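Local coordinates for protein probable arylamine n-acetyl transferase (Mycobacterium abscessus, PDB 4GUZ) that probably transfers an acetyl group from acetyl-coenzyme A to arylamine substrates, as arylamine N-acetyltransferases do, at residues F97-T109 with S187-Y201. Sequence-based numbering, arbitrary orientation.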
loop_
_atom_site.group_PDB
_atom_site.type_symbol
_atom_site.label_atom_id
_atom_site.label_comp_id
_atom_site.label_asym_id
_atom_site.label_seq_id
_atom_site.Cartn_x
_atom_site.Cartn_y
_atom_site.Cartn_z
ATOM N N PHE A 97 10.927 -11.228 9.800
ATOM C CA PHE A 97 10.752 -10.055 8.930
ATOM C C PHE A 97 11.124 -8.750 9.617
ATOM O O PHE A 97 11.263 -8.677 10.842
ATOM C CB PHE A 97 9.281 -9.985 8.437
ATOM C CG PHE A 97 8.303 -9.475 9.472
ATOM C CD1 PHE A 97 7.895 -8.143 9.473
ATOM C CD2 PHE A 97 7.815 -10.320 10.470
ATOM C CE1 PHE A 97 7.025 -7.665 10.452
ATOM C CE2 PHE A 97 6.944 -9.841 11.447
ATOM C CZ PHE A 97 6.553 -8.516 11.430
ATOM N N TYR A 98 11.195 -7.689 8.805
ATOM C CA TYR A 98 11.480 -6.349 9.274
ATOM C C TYR A 98 10.796 -5.330 8.365
ATOM O O TYR A 98 10.425 -5.630 7.223
ATOM C CB TYR A 98 13.000 -6.101 9.392
ATOM C CG TYR A 98 13.808 -6.230 8.121
ATOM C CD1 TYR A 98 14.191 -5.105 7.401
ATOM C CD2 TYR A 98 14.289 -7.467 7.699
ATOM C CE1 TYR A 98 14.988 -5.212 6.258
ATOM C CE2 TYR A 98 15.069 -7.588 6.547
ATOM C CZ TYR A 98 15.430 -6.454 5.838
ATOM O OH TYR A 98 16.200 -6.558 4.700
ATOM N N GLY A 99 10.591 -4.159 8.927
ATOM C CA GLY A 99 10.013 -3.026 8.236
ATOM C C GLY A 99 11.061 -2.154 7.604
ATOM O O GLY A 99 12.205 -2.068 8.077
ATOM N N ILE A 100 10.675 -1.515 6.493
ATOM C CA ILE A 100 11.531 -0.579 5.783
ATOM C C ILE A 100 10.690 0.642 5.369
ATOM O O ILE A 100 9.450 0.633 5.507
ATOM C CB ILE A 100 12.277 -1.215 4.572
ATOM C CG1 ILE A 100 11.284 -1.744 3.511
ATOM C CG2 ILE A 100 13.327 -2.258 4.997
ATOM C CD1 ILE A 100 11.919 -1.954 2.148
ATOM N N GLN A 101 11.377 1.674 4.871
ATOM C CA GLN A 101 10.783 2.898 4.340
ATOM C C GLN A 101 11.320 3.179 2.950
ATOM O O GLN A 101 12.520 3.057 2.716
ATOM C CB GLN A 101 11.043 4.100 5.266
ATOM C CG GLN A 101 10.211 4.063 6.525
ATOM C CD GLN A 101 8.944 4.847 6.417
ATOM O OE1 GLN A 101 8.125 4.634 5.526
ATOM N NE2 GLN A 101 8.736 5.739 7.361
ATOM N N GLY A 102 10.425 3.568 2.044
ATOM C CA GLY A 102 10.804 3.952 0.687
ATOM C C GLY A 102 10.489 5.410 0.394
ATOM O O GLY A 102 9.650 6.012 1.064
ATOM N N ARG A 103 11.176 5.983 -0.608
ATOM C CA ARG A 103 10.977 7.362 -1.093
ATOM C C ARG A 103 10.192 7.277 -2.404
ATOM O O ARG A 103 10.742 6.782 -3.383
ATOM C CB ARG A 103 12.336 8.044 -1.333
ATOM C CG ARG A 103 13.237 8.102 -0.117
ATOM C CD ARG A 103 14.608 8.631 -0.498
ATOM N NE ARG A 103 15.520 8.590 0.644
ATOM C CZ ARG A 103 15.564 9.515 1.597
ATOM N NH1 ARG A 103 14.773 10.582 1.534
ATOM N NH2 ARG A 103 16.426 9.401 2.597
ATOM N N VAL A 104 8.906 7.686 -2.414
ATOM C CA VAL A 104 8.070 7.604 -3.619
ATOM C C VAL A 104 8.473 8.725 -4.562
ATOM O O VAL A 104 8.218 9.903 -4.301
ATOM C CB VAL A 104 6.549 7.578 -3.338
ATOM C CG1 VAL A 104 5.759 7.412 -4.638
ATOM C CG2 VAL A 104 6.190 6.453 -2.373
ATOM N N GLN A 105 9.060 8.342 -5.678
ATOM C CA GLN A 105 9.604 9.255 -6.679
ATOM C C GLN A 105 8.695 9.503 -7.861
ATOM O O GLN A 105 8.652 10.638 -8.358
ATOM C CB GLN A 105 10.948 8.706 -7.207
ATOM C CG GLN A 105 12.095 8.714 -6.169
ATOM C CD GLN A 105 12.446 10.082 -5.592
ATOM O OE1 GLN A 105 12.624 10.241 -4.382
ATOM N NE2 GLN A 105 12.565 11.095 -6.426
ATOM N N MET A 106 8.045 8.447 -8.375
ATOM C CA MET A 106 7.188 8.488 -9.583
ATOM C C MET A 106 7.876 9.230 -10.732
ATOM O O MET A 106 7.272 10.135 -11.333
ATOM C CB MET A 106 5.806 9.105 -9.279
ATOM C CG MET A 106 4.983 8.320 -8.252
ATOM S SD MET A 106 4.787 6.537 -8.593
ATOM C CE MET A 106 3.607 6.576 -9.947
ATOM N N GLY A 107 9.147 8.880 -10.987
ATOM C CA GLY A 107 9.955 9.457 -12.062
ATOM C C GLY A 107 10.800 10.680 -11.745
ATOM O O GLY A 107 11.723 10.994 -12.499
ATOM N N ALA A 108 10.491 11.394 -10.657
ATOM C CA ALA A 108 11.243 12.606 -10.302
ATOM C C ALA A 108 12.688 12.289 -9.869
ATOM O O ALA A 108 12.943 11.237 -9.270
ATOM C CB ALA A 108 10.524 13.378 -9.198
ATOM N N THR A 109 13.626 13.194 -10.198
ATOM C CA THR A 109 15.051 13.070 -9.813
ATOM C C THR A 109 15.315 13.763 -8.476
ATOM O O THR A 109 16.262 13.383 -7.764
ATOM C CB THR A 109 15.962 13.609 -10.908
ATOM O OG1 THR A 109 15.588 14.967 -11.182
ATOM C CG2 THR A 109 15.898 12.762 -12.178
ATOM N N SER A 187 10.373 5.056 -12.580
ATOM C CA SER A 187 10.693 4.788 -11.166
ATOM C C SER A 187 9.465 5.002 -10.291
ATOM O O SER A 187 8.768 6.007 -10.457
ATOM C CB SER A 187 11.842 5.660 -10.666
ATOM O OG SER A 187 11.471 7.030 -10.592
ATOM N N ARG A 188 9.177 4.048 -9.383
ATOM C CA ARG A 188 8.079 4.191 -8.420
ATOM C C ARG A 188 8.645 4.751 -7.136
ATOM O O ARG A 188 8.327 5.857 -6.740
ATOM C CB ARG A 188 7.382 2.855 -8.134
ATOM C CG ARG A 188 6.168 2.607 -8.950
ATOM C CD ARG A 188 5.438 1.419 -8.384
ATOM N NE ARG A 188 4.309 1.096 -9.244
ATOM C CZ ARG A 188 3.448 0.122 -9.017
ATOM N NH1 ARG A 188 3.591 -0.667 -7.957
ATOM N NH2 ARG A 188 2.447 -0.093 -9.861
ATOM N N HIS A 189 9.498 3.966 -6.483
ATOM C CA HIS A 189 10.147 4.366 -5.242
ATOM C C HIS A 189 11.571 3.837 -5.175
ATOM O O HIS A 189 11.949 2.937 -5.935
ATOM C CB HIS A 189 9.330 3.862 -4.023
ATOM C CG HIS A 189 9.040 2.385 -3.978
ATOM N ND1 HIS A 189 10.037 1.460 -3.741
ATOM C CD2 HIS A 189 7.843 1.744 -4.010
ATOM C CE1 HIS A 189 9.440 0.283 -3.735
ATOM N NE2 HIS A 189 8.108 0.408 -3.856
ATOM N N THR A 190 12.358 4.411 -4.270
ATOM C CA THR A 190 13.695 3.923 -3.926
ATOM C C THR A 190 13.606 3.484 -2.477
ATOM O O THR A 190 12.821 4.054 -1.727
ATOM C CB THR A 190 14.822 4.951 -4.139
ATOM O OG1 THR A 190 14.655 6.059 -3.239
ATOM C CG2 THR A 190 14.954 5.413 -5.595
ATOM N N PHE A 191 14.364 2.485 -2.074
ATOM C CA PHE A 191 14.351 2.070 -0.668
ATOM C C PHE A 191 15.729 1.588 -0.259
ATOM O O PHE A 191 16.540 1.238 -1.097
ATOM C CB PHE A 191 13.283 0.991 -0.369
ATOM C CG PHE A 191 13.400 -0.297 -1.164
ATOM C CD1 PHE A 191 12.779 -0.429 -2.395
ATOM C CD2 PHE A 191 14.101 -1.386 -0.658
ATOM C CE1 PHE A 191 12.914 -1.605 -3.143
ATOM C CE2 PHE A 191 14.232 -2.559 -1.392
ATOM C CZ PHE A 191 13.618 -2.673 -2.622
ATOM N N VAL A 192 15.965 1.573 1.050
ATOM C CA VAL A 192 17.162 1.052 1.715
ATOM C C VAL A 192 16.648 0.039 2.742
ATOM O O VAL A 192 15.498 0.139 3.176
ATOM C CB VAL A 192 18.033 2.169 2.338
ATOM C CG1 VAL A 192 18.602 3.093 1.252
ATOM C CG2 VAL A 192 17.271 2.951 3.394
ATOM N N LEU A 193 17.487 -0.922 3.133
ATOM C CA LEU A 193 17.056 -1.967 4.047
ATOM C C LEU A 193 17.191 -1.592 5.520
ATOM O O LEU A 193 16.962 -2.463 6.358
ATOM C CB LEU A 193 17.829 -3.249 3.774
ATOM C CG LEU A 193 17.729 -3.803 2.330
ATOM C CD1 LEU A 193 18.547 -5.075 2.202
ATOM C CD2 LEU A 193 16.259 -4.040 1.915
ATOM N N GLU A 194 17.522 -0.323 5.854
ATOM C CA GLU A 194 17.602 0.081 7.264
ATOM C C GLU A 194 16.299 -0.293 7.988
ATOM O O GLU A 194 15.221 0.143 7.549
ATOM C CB GLU A 194 17.855 1.606 7.398
ATOM C CG GLU A 194 18.257 2.028 8.814
ATOM C CD GLU A 194 19.524 1.366 9.341
ATOM O OE1 GLU A 194 20.530 1.310 8.595
ATOM O OE2 GLU A 194 19.478 0.825 10.469
ATOM N N PRO A 195 16.359 -1.114 9.069
ATOM C CA PRO A 195 15.113 -1.512 9.745
ATOM C C PRO A 195 14.338 -0.331 10.314
ATOM O O PRO A 195 14.912 0.612 10.864
ATOM C CB PRO A 195 15.592 -2.469 10.864
ATOM C CG PRO A 195 16.906 -2.972 10.381
ATOM C CD PRO A 195 17.527 -1.798 9.664
ATOM N N GLN A 196 13.007 -0.385 10.146
ATOM C CA GLN A 196 12.078 0.636 10.622
ATOM C C GLN A 196 11.002 -0.037 11.437
ATOM O O GLN A 196 10.740 -1.216 11.253
ATOM C CB GLN A 196 11.484 1.445 9.443
ATOM C CG GLN A 196 12.550 2.220 8.665
ATOM C CD GLN A 196 12.911 3.512 9.348
ATOM O OE1 GLN A 196 12.098 4.432 9.456
ATOM N NE2 GLN A 196 14.130 3.591 9.844
ATOM N N TYR A 197 10.435 0.689 12.384
ATOM C CA TYR A 197 9.491 0.122 13.342
ATOM C C TYR A 197 8.157 0.862 13.340
ATOM O O TYR A 197 8.081 1.980 12.828
ATOM C CB TYR A 197 10.147 0.169 14.764
ATOM C CG TYR A 197 11.558 -0.373 14.748
ATOM C CD1 TYR A 197 11.797 -1.745 14.701
ATOM C CD2 TYR A 197 12.654 0.484 14.676
ATOM C CE1 TYR A 197 13.094 -2.252 14.598
ATOM C CE2 TYR A 197 13.949 -0.011 14.543
ATOM C CZ TYR A 197 14.164 -1.381 14.522
ATOM O OH TYR A 197 15.434 -1.878 14.393
ATOM N N PRO A 198 7.114 0.271 13.970
ATOM C CA PRO A 198 5.799 0.952 14.065
ATOM C C PRO A 198 5.881 2.415 14.551
ATOM O O PRO A 198 5.153 3.264 14.023
ATOM C CB PRO A 198 5.047 0.071 15.060
ATOM C CG PRO A 198 5.565 -1.306 14.757
ATOM C CD PRO A 198 7.052 -1.081 14.576
ATOM N N ILE A 199 6.817 2.736 15.484
ATOM C CA ILE A 199 7.013 4.104 15.981
ATOM C C ILE A 199 7.447 5.062 14.836
ATOM O O ILE A 199 7.017 6.230 14.815
ATOM C CB ILE A 199 7.997 4.171 17.202
ATOM C CG1 ILE A 199 7.979 5.554 17.877
ATOM C CG2 ILE A 199 9.430 3.704 16.872
ATOM C CD1 ILE A 199 6.803 5.816 18.745
ATOM N N ASP A 200 8.298 4.569 13.905
ATOM C CA ASP A 200 8.770 5.355 12.752
ATOM C C ASP A 200 7.584 5.611 11.813
ATOM O O ASP A 200 7.406 6.715 11.298
ATOM C CB ASP A 200 9.910 4.620 12.028
ATOM C CG ASP A 200 11.129 4.416 12.912
ATOM O OD1 ASP A 200 11.475 5.342 13.658
ATOM O OD2 ASP A 200 11.672 3.297 12.920
ATOM N N TYR A 201 6.748 4.593 11.654
ATOM C CA TYR A 201 5.545 4.698 10.830
ATOM C C TYR A 201 4.557 5.724 11.408
ATOM O O TYR A 201 3.985 6.493 10.644
ATOM C CB TYR A 201 4.909 3.319 10.665
ATOM C CG TYR A 201 5.811 2.346 9.937
ATOM C CD1 TYR A 201 6.749 2.792 9.003
ATOM C CD2 TYR A 201 5.695 0.978 10.138
ATOM C CE1 TYR A 201 7.537 1.895 8.281
ATOM C CE2 TYR A 201 6.486 0.074 9.430
ATOM C CZ TYR A 201 7.399 0.537 8.495
ATOM O OH TYR A 201 8.132 -0.360 7.757
HETATM O O HOH W 1 11.796 -3.731 11.674
HETATM O O HOH W 2 14.446 1.549 5.259
HETATM O O HOH W 3 14.953 8.591 -3.858
HETATM O O HOH W 4 13.450 8.630 -10.119
#
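R188 O takes two backbone N-H groups from the same face of its carbonyl plane: Q105 N at 2.8 Å and, more nearly straight, M106 N at 3.1 Å. This grip lies near one end of an antiparallel pairing of strands 97-104 and 187-196, neighbours in the large beta sheet of the arylamine N-acetyltransferase fold. R188 and H189 both face L173 on the next strand, forming a classic beta bulge. The R188 guanidinium forms a salt bridge with E175 through NE. After V104 the segment 97-109 leaves the sheet through a type I' turn, Q105 to A108, where S187 OG accepts from G107 N. R103 and T190 form a regular hydrogen-bonded pair, with R103 N 2.8 Å from T190 O. H189 lays CB 3.3 Å from R103 O; its NE2 hydrogen-bonds D131 and its ring meets that of H116, two members of a probable Cys-His-Asp catalytic triad. Further along, the strands part, and a water bridges Q101 N to V192 O and E194 O. I100 CD1 lies 3.6 Å from F191 CD2; chi1 of 61° tucks CG1 back over the backbone, and the extended chi2 carries CD1 on to the ring. From helix 198-210, Y201 OH donates to I100 O at 2.8 Å. The Q101 amide stands almost perpendicular to the Y201 ring, with CD at the ring edge, 3.8 Å from Y201 CE1, and Q101 OE1 hydrogen-bonded to Y80 OH.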